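PDB 7A03: M32 carboxypeptidase from Chitinophagaceae bacterium, which probably removes amino acids one at a time from the C-terminal end of peptides, as a metal-dependent carboxypeptidase of the M32 (Taq) family. Local coordinates for residues I295-S298 against Q299-W303; E352-E355 against I356-H359; L456-L459 against R460-H464; S487-L490 against D491-A494. All coordinates share one frame; numbering follows the deposited sequence.

Contact 1. Residues I295-S298 against Q299-W303; sequences IHES and QSRLW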
loop_
_atom_site.group_PDB
_atom_site.type_symbol
_atom_site.label_atom_id
_atom_site.label_comp_id
_atom_site.label_asym_id
_atom_site.label_seq_id
_atom_site.Cartn_x
_atom_site.Cartn_y
_atom_site.Cartn_z
ATOM N N ILE A 295 -2.471 -0.448 -7.285
ATOM C CA ILE A 295 -3.377 0.644 -7.635
ATOM C C ILE A 295 -3.875 1.357 -6.371
ATOM O O ILE A 295 -3.973 2.590 -6.322
ATOM C CB ILE A 295 -4.511 0.138 -8.556
ATOM C CG1 ILE A 295 -3.955 -0.400 -9.892
ATOM C CG2 ILE A 295 -5.567 1.237 -8.770
ATOM C CD1 ILE A 295 -3.163 0.637 -10.717
ATOM N N HIS A 296 -4.159 0.605 -5.306
ATOM C CA HIS A 296 -4.557 1.283 -4.078
ATOM C C HIS A 296 -3.439 2.203 -3.574
ATOM O O HIS A 296 -3.675 3.372 -3.199
ATOM C CB HIS A 296 -4.942 0.244 -3.024
ATOM C CG HIS A 296 -6.161 0.614 -2.246
ATOM N ND1 HIS A 296 -6.386 1.886 -1.764
ATOM C CD2 HIS A 296 -7.247 -0.116 -1.905
ATOM C CE1 HIS A 296 -7.557 1.918 -1.146
ATOM N NE2 HIS A 296 -8.097 0.715 -1.220
ATOM N N GLU A 297 -2.197 1.699 -3.597
ATOM C CA GLU A 297 -1.081 2.516 -3.159
ATOM C C GLU A 297 -0.885 3.730 -4.069
ATOM O O GLU A 297 -0.468 4.789 -3.593
ATOM C CB GLU A 297 0.185 1.654 -3.046
ATOM C CG GLU A 297 1.384 2.379 -2.450
ATOM C CD GLU A 297 1.315 2.470 -0.928
ATOM O OE1 GLU A 297 0.322 2.000 -0.338
ATOM O OE2 GLU A 297 2.261 3.009 -0.323
ATOM N N SER A 298 -1.196 3.609 -5.367
ATOM C CA SER A 298 -1.104 4.774 -6.246
ATOM C C SER A 298 -2.052 5.876 -5.798
ATOM O O SER A 298 -1.745 7.066 -5.943
ATOM C CB SER A 298 -1.408 4.403 -7.703
ATOM O OG SER A 298 -2.807 4.252 -7.948
ATOM N N GLN A 299 -3.215 5.502 -5.271
ATOM C CA GLN A 299 -4.140 6.537 -4.789
ATOM C C GLN A 299 -3.611 7.251 -3.540
ATOM O O GLN A 299 -3.634 8.502 -3.457
ATOM C CB GLN A 299 -5.495 5.893 -4.519
ATOM C CG GLN A 299 -6.094 5.282 -5.759
ATOM C CD GLN A 299 -6.198 6.296 -6.878
ATOM O OE1 GLN A 299 -7.086 7.147 -6.880
ATOM N NE2 GLN A 299 -5.264 6.224 -7.836
ATOM N N SER A 300 -3.070 6.481 -2.591
ATOM C CA SER A 300 -2.491 7.118 -1.403
ATOM C C SER A 300 -1.308 8.023 -1.746
ATOM O O SER A 300 -1.197 9.150 -1.228
ATOM C CB SER A 300 -2.112 6.086 -0.335
ATOM O OG SER A 300 -1.055 5.250 -0.763
ATOM N N ARG A 301 -0.411 7.550 -2.619
ATOM C CA ARG A 301 0.776 8.331 -2.940
ATOM C C ARG A 301 0.462 9.525 -3.834
ATOM O O ARG A 301 1.127 10.562 -3.714
ATOM C CB ARG A 301 1.831 7.456 -3.617
ATOM C CG ARG A 301 2.462 6.417 -2.690
ATOM C CD ARG A 301 3.119 7.022 -1.451
ATOM N NE ARG A 301 3.972 6.027 -0.802
ATOM C CZ ARG A 301 4.562 6.168 0.381
ATOM N NH1 ARG A 301 5.356 5.205 0.818
ATOM N NH2 ARG A 301 4.402 7.268 1.112
ATOM N N LEU A 302 -0.518 9.393 -4.743
ATOM C CA LEU A 302 -0.855 10.515 -5.609
ATOM C C LEU A 302 -1.330 11.684 -4.776
ATOM O O LEU A 302 -0.908 12.832 -5.002
ATOM C CB LEU A 302 -1.934 10.110 -6.613
ATOM C CG LEU A 302 -2.406 11.170 -7.619
ATOM C CD1 LEU A 302 -2.810 10.496 -8.924
ATOM C CD2 LEU A 302 -3.582 11.971 -7.073
ATOM N N TRP A 303 -2.194 11.413 -3.786
ATOM C CA TRP A 303 -2.641 12.534 -2.964
ATOM C C TRP A 303 -1.569 12.995 -1.979
ATOM O O TRP A 303 -1.369 14.205 -1.797
ATOM C CB TRP A 303 -3.924 12.168 -2.232
ATOM C CG TRP A 303 -5.139 12.132 -3.103
ATOM C CD1 TRP A 303 -5.687 11.040 -3.705
ATOM C CD2 TRP A 303 -5.978 13.243 -3.448
ATOM N NE1 TRP A 303 -6.832 11.390 -4.384
ATOM C CE2 TRP A 303 -7.015 12.745 -4.262
ATOM C CE3 TRP A 303 -5.951 14.614 -3.151
ATOM C CZ2 TRP A 303 -8.030 13.559 -4.763
ATOM C CZ3 TRP A 303 -6.966 15.424 -3.658
ATOM C CH2 TRP A 303 -7.978 14.897 -4.464
HETATM O O HOH W 1 4.567 3.448 -1.398
#

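Contact 2. Residues E352-E355 against I356-H359; sequences EADE and ITYH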
loop_
_atom_site.group_PDB
_atom_site.type_symbol
_atom_site.label_atom_id
_atom_site.label_comp_id
_atom_site.label_asym_id
_atom_site.label_seq_id
_atom_site.Cartn_x
_atom_site.Cartn_y
_atom_site.Cartn_z
ATOM N N GLU A 352 10.222 5.319 7.546
ATOM C CA GLU A 352 10.570 6.717 7.779
ATOM C C GLU A 352 11.222 7.379 6.570
ATOM O O GLU A 352 11.582 8.558 6.643
ATOM C CB GLU A 352 11.516 6.830 8.977
ATOM C CG GLU A 352 10.887 6.487 10.322
ATOM C CD GLU A 352 11.921 6.086 11.356
ATOM O OE1 GLU A 352 13.091 6.514 11.237
ATOM O OE2 GLU A 352 11.569 5.329 12.282
ATOM N N ALA A 353 11.396 6.655 5.476
ATOM C CA ALA A 353 12.183 7.149 4.359
ATOM C C ALA A 353 11.403 8.142 3.499
ATOM O O ALA A 353 10.187 8.029 3.318
ATOM C CB ALA A 353 12.640 5.970 3.496
ATOM N N ASP A 354 12.128 9.116 2.954
ATOM C CA ASP A 354 11.551 10.034 1.986
ATOM C C ASP A 354 11.207 9.292 0.688
ATOM O O ASP A 354 11.643 8.158 0.443
ATOM C CB ASP A 354 12.567 11.112 1.643
ATOM C CG ASP A 354 13.822 10.524 1.039
ATOM O OD1 ASP A 354 13.872 10.331 -0.199
ATOM O OD2 ASP A 354 14.749 10.225 1.815
ATOM N N GLU A 355 10.454 9.969 -0.180
ATOM C CA GLU A 355 9.922 9.332 -1.388
ATOM C C GLU A 355 10.988 8.962 -2.421
ATOM O O GLU A 355 10.656 8.283 -3.401
ATOM C CB GLU A 355 8.828 10.199 -2.036
ATOM C CG GLU A 355 9.353 11.439 -2.736
ATOM C CD GLU A 355 8.244 12.332 -3.300
ATOM O OE1 GLU A 355 7.288 11.814 -3.930
ATOM O OE2 GLU A 355 8.352 13.561 -3.117
ATOM N N ILE A 356 12.240 9.390 -2.259
ATOM C CA ILE A 356 13.281 8.978 -3.197
ATOM C C ILE A 356 13.965 7.735 -2.656
ATOM O O ILE A 356 13.941 6.669 -3.287
ATOM C CB ILE A 356 14.306 10.094 -3.478
ATOM C CG1 ILE A 356 13.597 11.335 -4.025
ATOM C CG2 ILE A 356 15.375 9.606 -4.439
ATOM C CD1 ILE A 356 12.842 11.084 -5.312
ATOM N N THR A 357 14.575 7.865 -1.477
ATOM C CA THR A 357 15.314 6.741 -0.915
ATOM C C THR A 357 14.412 5.552 -0.603
ATOM O O THR A 357 14.907 4.420 -0.576
ATOM C CB THR A 357 16.076 7.172 0.342
ATOM O OG1 THR A 357 15.136 7.609 1.333
ATOM C CG2 THR A 357 17.062 8.279 0.020
ATOM N N TYR A 358 13.109 5.783 -0.382
ATOM C CA TYR A 358 12.174 4.688 -0.113
ATOM C C TYR A 358 12.367 3.530 -1.086
ATOM O O TYR A 358 12.353 2.352 -0.692
ATOM C CB TYR A 358 10.731 5.201 -0.225
ATOM C CG TYR A 358 9.682 4.216 0.265
ATOM C CD1 TYR A 358 9.152 3.248 -0.589
ATOM C CD2 TYR A 358 9.228 4.257 1.574
ATOM C CE1 TYR A 358 8.215 2.339 -0.148
ATOM C CE2 TYR A 358 8.281 3.361 2.029
ATOM C CZ TYR A 358 7.775 2.410 1.162
ATOM O OH TYR A 358 6.831 1.504 1.601
ATOM N N HIS A 359 12.569 3.848 -2.365
ATOM C CA HIS A 359 12.585 2.807 -3.379
ATOM C C HIS A 359 13.845 1.958 -3.331
ATOM O O HIS A 359 13.798 0.785 -3.712
ATOM C CB HIS A 359 12.241 3.417 -4.735
ATOM C CG HIS A 359 10.981 4.217 -4.667
ATOM N ND1 HIS A 359 9.746 3.623 -4.498
ATOM C CD2 HIS A 359 10.766 5.554 -4.629
ATOM C CE1 HIS A 359 8.820 4.562 -4.396
ATOM N NE2 HIS A 359 9.410 5.743 -4.478
#

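Contact 3. Residues L456-L459 against R460-H464; sequences LEWL and RNNIH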
loop_
_atom_site.group_PDB
_atom_site.type_symbol
_atom_site.label_atom_id
_atom_site.label_comp_id
_atom_site.label_asym_id
_atom_site.label_seq_id
_atom_site.Cartn_x
_atom_site.Cartn_y
_atom_site.Cartn_z
ATOM N N LEU A 456 -10.464 14.819 -8.258
ATOM C CA LEU A 456 -11.289 13.712 -7.778
ATOM C C LEU A 456 -12.210 13.218 -8.885
ATOM O O LEU A 456 -12.378 12.012 -9.066
ATOM C CB LEU A 456 -12.092 14.115 -6.537
ATOM C CG LEU A 456 -12.979 12.977 -6.015
ATOM C CD1 LEU A 456 -12.148 11.762 -5.669
ATOM C CD2 LEU A 456 -13.765 13.463 -4.809
ATOM N N GLU A 457 -12.808 14.140 -9.640
ATOM C CA GLU A 457 -13.631 13.756 -10.780
ATOM C C GLU A 457 -12.845 12.916 -11.782
ATOM O O GLU A 457 -13.346 11.896 -12.278
ATOM C CB GLU A 457 -14.197 15.010 -11.446
ATOM C CG GLU A 457 -15.079 14.713 -12.642
ATOM C CD GLU A 457 -15.570 15.958 -13.332
ATOM O OE1 GLU A 457 -14.795 16.932 -13.444
ATOM O OE2 GLU A 457 -16.745 15.966 -13.747
ATOM N N TRP A 458 -11.616 13.331 -12.115
ATOM C CA TRP A 458 -10.818 12.529 -13.042
ATOM C C TRP A 458 -10.586 11.117 -12.501
ATOM O O TRP A 458 -10.725 10.121 -13.231
ATOM C CB TRP A 458 -9.500 13.251 -13.342
ATOM C CG TRP A 458 -8.671 12.579 -14.378
ATOM C CD1 TRP A 458 -8.742 12.752 -15.735
ATOM C CD2 TRP A 458 -7.621 11.633 -14.146
ATOM N NE1 TRP A 458 -7.800 11.965 -16.357
ATOM C CE2 TRP A 458 -7.105 11.265 -15.404
ATOM C CE3 TRP A 458 -7.073 11.048 -12.994
ATOM C CZ2 TRP A 458 -6.066 10.357 -15.545
ATOM C CZ3 TRP A 458 -6.035 10.145 -13.135
ATOM C CH2 TRP A 458 -5.547 9.803 -14.407
ATOM N N LEU A 459 -10.251 11.011 -11.222
ATOM C CA LEU A 459 -10.052 9.695 -10.622
ATOM C C LEU A 459 -11.341 8.879 -10.629
ATOM O O LEU A 459 -11.315 7.663 -10.843
ATOM C CB LEU A 459 -9.513 9.860 -9.204
ATOM C CG LEU A 459 -8.126 10.495 -9.098
ATOM C CD1 LEU A 459 -7.868 10.915 -7.646
ATOM C CD2 LEU A 459 -7.040 9.543 -9.604
ATOM N N ARG A 460 -12.475 9.534 -10.358
ATOM C CA ARG A 460 -13.751 8.843 -10.290
ATOM C C ARG A 460 -14.237 8.405 -11.662
ATOM O O ARG A 460 -15.046 7.479 -11.750
ATOM C CB ARG A 460 -14.788 9.757 -9.637
ATOM C CG ARG A 460 -14.608 9.901 -8.136
ATOM C CD ARG A 460 -15.196 8.689 -7.388
ATOM N NE ARG A 460 -14.727 8.624 -6.010
ATOM C CZ ARG A 460 -15.249 9.319 -5.009
ATOM N NH1 ARG A 460 -16.280 10.125 -5.220
ATOM N NH2 ARG A 460 -14.757 9.187 -3.792
ATOM N N ASN A 461 -13.773 9.060 -12.735
ATOM C CA ASN A 461 -14.097 8.633 -14.096
ATOM C C ASN A 461 -13.115 7.611 -14.654
ATOM O O ASN A 461 -13.491 6.810 -15.526
ATOM C CB ASN A 461 -14.142 9.837 -15.041
ATOM C CG ASN A 461 -15.314 10.759 -14.744
ATOM O OD1 ASN A 461 -16.317 10.341 -14.171
ATOM N ND2 ASN A 461 -15.193 12.014 -15.145
ATOM N N ASN A 462 -11.872 7.606 -14.175
ATOM C CA ASN A 462 -10.838 6.777 -14.774
ATOM C C ASN A 462 -10.419 5.569 -13.956
ATOM O O ASN A 462 -9.952 4.594 -14.548
ATOM C CB ASN A 462 -9.598 7.615 -15.090
ATOM C CG ASN A 462 -9.792 8.474 -16.309
ATOM O OD1 ASN A 462 -9.613 8.012 -17.439
ATOM N ND2 ASN A 462 -10.186 9.726 -16.092
ATOM N N ILE A 463 -10.554 5.599 -12.627
ATOM C CA ILE A 463 -10.010 4.522 -11.794
ATOM C C ILE A 463 -11.053 3.923 -10.862
ATOM O O ILE A 463 -11.300 2.711 -10.883
ATOM C CB ILE A 463 -8.773 4.993 -11.007
ATOM C CG1 ILE A 463 -7.626 5.301 -11.985
ATOM C CG2 ILE A 463 -8.352 3.915 -10.018
ATOM C CD1 ILE A 463 -6.476 6.073 -11.372
ATOM N N HIS A 464 -11.675 4.766 -10.038
ATOM C CA HIS A 464 -12.456 4.258 -8.912
ATOM C C HIS A 464 -13.590 3.297 -9.251
ATOM O O HIS A 464 -13.776 2.332 -8.489
ATOM C CB HIS A 464 -12.971 5.425 -8.071
ATOM C CG HIS A 464 -11.881 6.240 -7.459
ATOM N ND1 HIS A 464 -12.126 7.360 -6.691
ATOM C CD2 HIS A 464 -10.540 6.079 -7.475
ATOM C CE1 HIS A 464 -10.978 7.862 -6.271
ATOM N NE2 HIS A 464 -9.999 7.106 -6.741
#

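Contact 4. Residues S487-L490 against D491-A494; sequences SYFL and DYAA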
loop_
_atom_site.group_PDB
_atom_site.type_symbol
_atom_site.label_atom_id
_atom_site.label_comp_id
_atom_site.label_asym_id
_atom_site.label_seq_id
_atom_site.Cartn_x
_atom_site.Cartn_y
_atom_site.Cartn_z
ATOM N N SER A 487 9.859 6.309 -15.984
ATOM C CA SER A 487 10.228 7.646 -16.441
ATOM C C SER A 487 9.312 8.733 -15.877
ATOM O O SER A 487 9.753 9.860 -15.602
ATOM C CB SER A 487 10.234 7.686 -17.967
ATOM O OG SER A 487 8.961 7.350 -18.491
ATOM N N TYR A 488 8.025 8.426 -15.710
ATOM C CA TYR A 488 7.112 9.424 -15.164
ATOM C C TYR A 488 7.524 9.834 -13.753
ATOM O O TYR A 488 7.575 11.036 -13.422
ATOM C CB TYR A 488 5.691 8.869 -15.156
ATOM C CG TYR A 488 4.998 8.789 -16.499
ATOM C CD1 TYR A 488 5.083 7.651 -17.279
ATOM C CD2 TYR A 488 4.221 9.846 -16.962
ATOM C CE1 TYR A 488 4.423 7.570 -18.493
ATOM C CE2 TYR A 488 3.554 9.777 -18.174
ATOM C CZ TYR A 488 3.660 8.635 -18.932
ATOM O OH TYR A 488 2.993 8.557 -20.130
ATOM N N PHE A 489 7.794 8.837 -12.894
ATOM C CA PHE A 489 8.269 9.142 -11.552
ATOM C C PHE A 489 9.583 9.908 -11.612
ATOM O O PHE A 489 9.787 10.857 -10.847
ATOM C CB PHE A 489 8.449 7.868 -10.733
ATOM C CG PHE A 489 8.842 8.128 -9.316
ATOM C CD1 PHE A 489 7.875 8.377 -8.344
ATOM C CD2 PHE A 489 10.169 8.144 -8.947
ATOM C CE1 PHE A 489 8.244 8.637 -7.028
ATOM C CE2 PHE A 489 10.542 8.407 -7.629
ATOM C CZ PHE A 489 9.573 8.647 -6.671
ATOM N N LEU A 490 10.481 9.519 -12.528
ATOM C CA LEU A 490 11.764 10.204 -12.598
ATOM C C LEU A 490 11.571 11.676 -12.934
ATOM O O LEU A 490 12.177 12.547 -12.303
ATOM C CB LEU A 490 12.704 9.532 -13.597
ATOM C CG LEU A 490 14.091 10.186 -13.720
ATOM C CD1 LEU A 490 14.781 10.231 -12.371
ATOM C CD2 LEU A 490 14.976 9.498 -14.754
ATOM N N ASP A 491 10.734 11.972 -13.933
ATOM C CA ASP A 491 10.559 13.367 -14.343
ATOM C C ASP A 491 9.923 14.179 -13.225
ATOM O O ASP A 491 10.311 15.332 -12.986
ATOM C CB ASP A 491 9.707 13.478 -15.611
ATOM C CG ASP A 491 10.372 12.868 -16.830
ATOM O OD1 ASP A 491 11.565 12.504 -16.747
ATOM O OD2 ASP A 491 9.682 12.771 -17.871
ATOM N N TYR A 492 8.979 13.572 -12.506
ATOM C CA TYR A 492 8.354 14.242 -11.372
ATOM C C TYR A 492 9.377 14.532 -10.272
ATOM O O TYR A 492 9.435 15.645 -9.719
ATOM C CB TYR A 492 7.229 13.326 -10.861
ATOM C CG TYR A 492 6.930 13.423 -9.378
ATOM C CD1 TYR A 492 6.214 14.499 -8.869
ATOM C CD2 TYR A 492 7.338 12.424 -8.496
ATOM C CE1 TYR A 492 5.940 14.602 -7.520
ATOM C CE2 TYR A 492 7.063 12.521 -7.137
ATOM C CZ TYR A 492 6.366 13.613 -6.666
ATOM O OH TYR A 492 6.078 13.715 -5.331
ATOM N N ALA A 493 10.236 13.551 -9.985
ATOM C CA ALA A 493 11.209 13.689 -8.907
ATOM C C ALA A 493 12.322 14.658 -9.277
ATOM O O ALA A 493 12.722 15.499 -8.465
ATOM C CB ALA A 493 11.795 12.312 -8.587
ATOM N N ALA A 494 12.873 14.522 -10.482
ATOM C CA ALA A 494 13.884 15.455 -10.957
ATOM C C ALA A 494 13.337 16.874 -11.001
ATOM O O ALA A 494 14.022 17.818 -10.597
ATOM C CB ALA A 494 14.394 15.024 -12.334
#

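Contact 1. Residues I295-S298 against Q299-W303
The Glu297 carboxylate and the Arg301 guanidinium stand nearly perpendicular, their planes 87° apart, on side chains that run alongside each other. OE2 of Glu297 lies 3.5 Å from Arg301 NE but well out of the guanidinium plane, making a salt bridge by charge alone. The in-plane edge is taken by a water, which accepts from Arg301 NE at 2.7 Å and donates to Glu297 OE2. Arg301 NH2 forms a salt bridge with Glu304 OE1.

The Gln299 amide holds Ser298 OG in its plane through NE2 at 3.2 Å, while OE1 pairs with His464 NE2. Ser298 OG in turn donates to Ile295 O at 2.6 Å, on a lone pair of the carbonyl. An alanine at Ser298 would remove the hydroxyl that links Gln299 to Ile295 and is likely to leave NE2 without its acceptor and Ile295 O without its second donor.

Ser300 OG joins Arg301 N on Glu297 O, at 2.9 Å. His296-Glu297-Ser298-Gln299 reads HESQ, as in the HES/GQ motif of M32 carboxypeptidases, and packs against helix 258-277, which carries an HExxH pattern. In M32 relatives the glutamate of HES/GQ is the third metal ligand, so Glu297 probably has that role, though no metal is bound to the histidines here.

Contact 2. Residues E352-E355 against I356-H359
From extended backbone at Ala353 and Asp354 (psi 146° and 168°) the chain turns into the first coil of helix 358-374, and Tyr358 N donates to Asp354 O at 2.9 Å. The Asp354 side chain bonds across the same turn. Its OD1 accepts from two amides on the same face of the carboxylate: Ile356 N at 2.8 Å, on the anti side, and Thr357 N at 2.9 Å, more steeply from above. Because chi1 of Asp354 is 60°, the carboxylate folds back over its own following residues. The bond to Ile356 N defines an Asx turn, and Ala353-Asp354 closes the IRxxAD signature of M32 carboxypeptidases, whose arginine, Arg350, bonds Tyr358 OH.

OD2 is used separately. Thr357 OG1 donates to Asp354 OD2 at 2.7 Å from above the carboxylate plane, the two side chains crossing at about a right angle; Gln345 N is a further partner of this oxygen. Ala353 CB lies 3.7 Å from Thr357 OG1 and 3.9 Å from Tyr358 CA. Glu355 O approaches the edge of the His359 imidazole near its plane, 3.0 Å from both CD2 and NE2, while ND1 on that ring bonds Ser423 OG. The Glu355 carboxylate bonds Tyr492 OH through OE1 and makes a salt bridge with Lys496 through OE2.

Contact 3. Residues L456-L459 against R460-H464
Leu456 O and Glu457 O accept from Arg460 N and Asn461 N with the regular helical spacing, but Leu459 O, near the end of helix 453-462, takes two amides from opposite faces of its carbonyl plane: Ile463 N at 2.8 Å and, one residue further on, His464 N at 3.0 Å. The second is a pi-turn bond, formed as Ile463 leaves helical angles.

Side-chain hydrogen bonds add to this. Asn462 ND2 donates to Trp458 O at 2.9 Å, sharing that oxygen with Asn462 N. Arg460 NE donates to His464 ND1; NE lies in the imidazole plane, while ND1 is tilted 16° from the guanidinium plane. Arg460 NH2 goes on to Leu273 O.

Packing is the third kind. Asn462 ND2 also sits 3.2 Å above the Trp458 ring plane, offset toward the rim, with amide and ring planes 32° apart; Trp458 NE1 itself bonds Gln439. Leu456 CD1 covers the centre of the Arg460 guanidinium at 3.9 Å, and Leu459 CB makes a CH-pi contact 4.0 Å from the His464 ring centroid. Separately, an aliphatic contact sets Leu459 CD2 alongside Ile463 CD1 at 3.9 Å, facing helix 293-307.

His464 thus accepts at ND1 from an arginine, while NE2 bonds Gln299 OE1, a pattern consistent with a neutral imidazole carrying its proton on NE2.

Contact 4. Residues S487-L490 against D491-A494
Tyr492 turns the edge of its ring toward the face of Phe489, three residues earlier on the helix. The pair is an offset edge-to-face stack: the centroids are 5.7 Å apart, the planes meet at 61°, and the nearest carbons, Tyr492 CE2 and Phe489 CE1, come to 4.1 Å. A chi1 of -176° brings the Phe489 ring near both Tyr492 and Ala493; on the other side of the ring from CE1, its CE2 comes to 4.2 Å from Ala493 CB, four residues on. The Tyr492 ring also brings CD2 to 3.7 Å from Phe489 O, near the ring plane.

Beneath the rings runs an undistorted alpha-helix, part of 486-497: Ala493 N donates to Phe489 O at 2.9 Å, and Ala494 N to Leu490 O with an N-H...O angle of 172°. The helix is two-sided, since Phe489 is buried against His359, Phe427 and Ala430, whereas Ser487 and Asp491 are exposed. On that outer side Asp491 N makes the helical bond to Ser487 O, at 2.9 Å.

A leucine in place of Tyr492 would probably leave the Phe489 face without its aromatic partner and Glu355 without the hydroxyl that bonds its OE1. That hydroxyl also bonds Lys496 NZ, and the Tyr492 ring rests on Asn305 and Asn306 of helix 293-307.

In the fold
Contact 1 is the most central, its centre about 8 Å from the middle of the chain, and the most buried; contacts 3 and 4, with centres at about 19 and 20 Å, each combine a buried side with exposed residues. Contact 2 is intermediate. Contacts 1 and 3 join helix 293-307 to helix 453-462 and the residues just after it, Leu459 and Ile463 packing on Gln299. Contacts 2 and 4 meet where Ile356 touches Ala493. Arg301 of contact 1 makes a cation-pi contact with Tyr358 of contact 2. Chemistry follows place: buried polar side-chain bonds, with a partly exposed ion pair and its water, in contact 1; carboxylate-to-amide bonds at a turn in contact 2; helix-end bonds in contact 3; aromatic packing in contact 4.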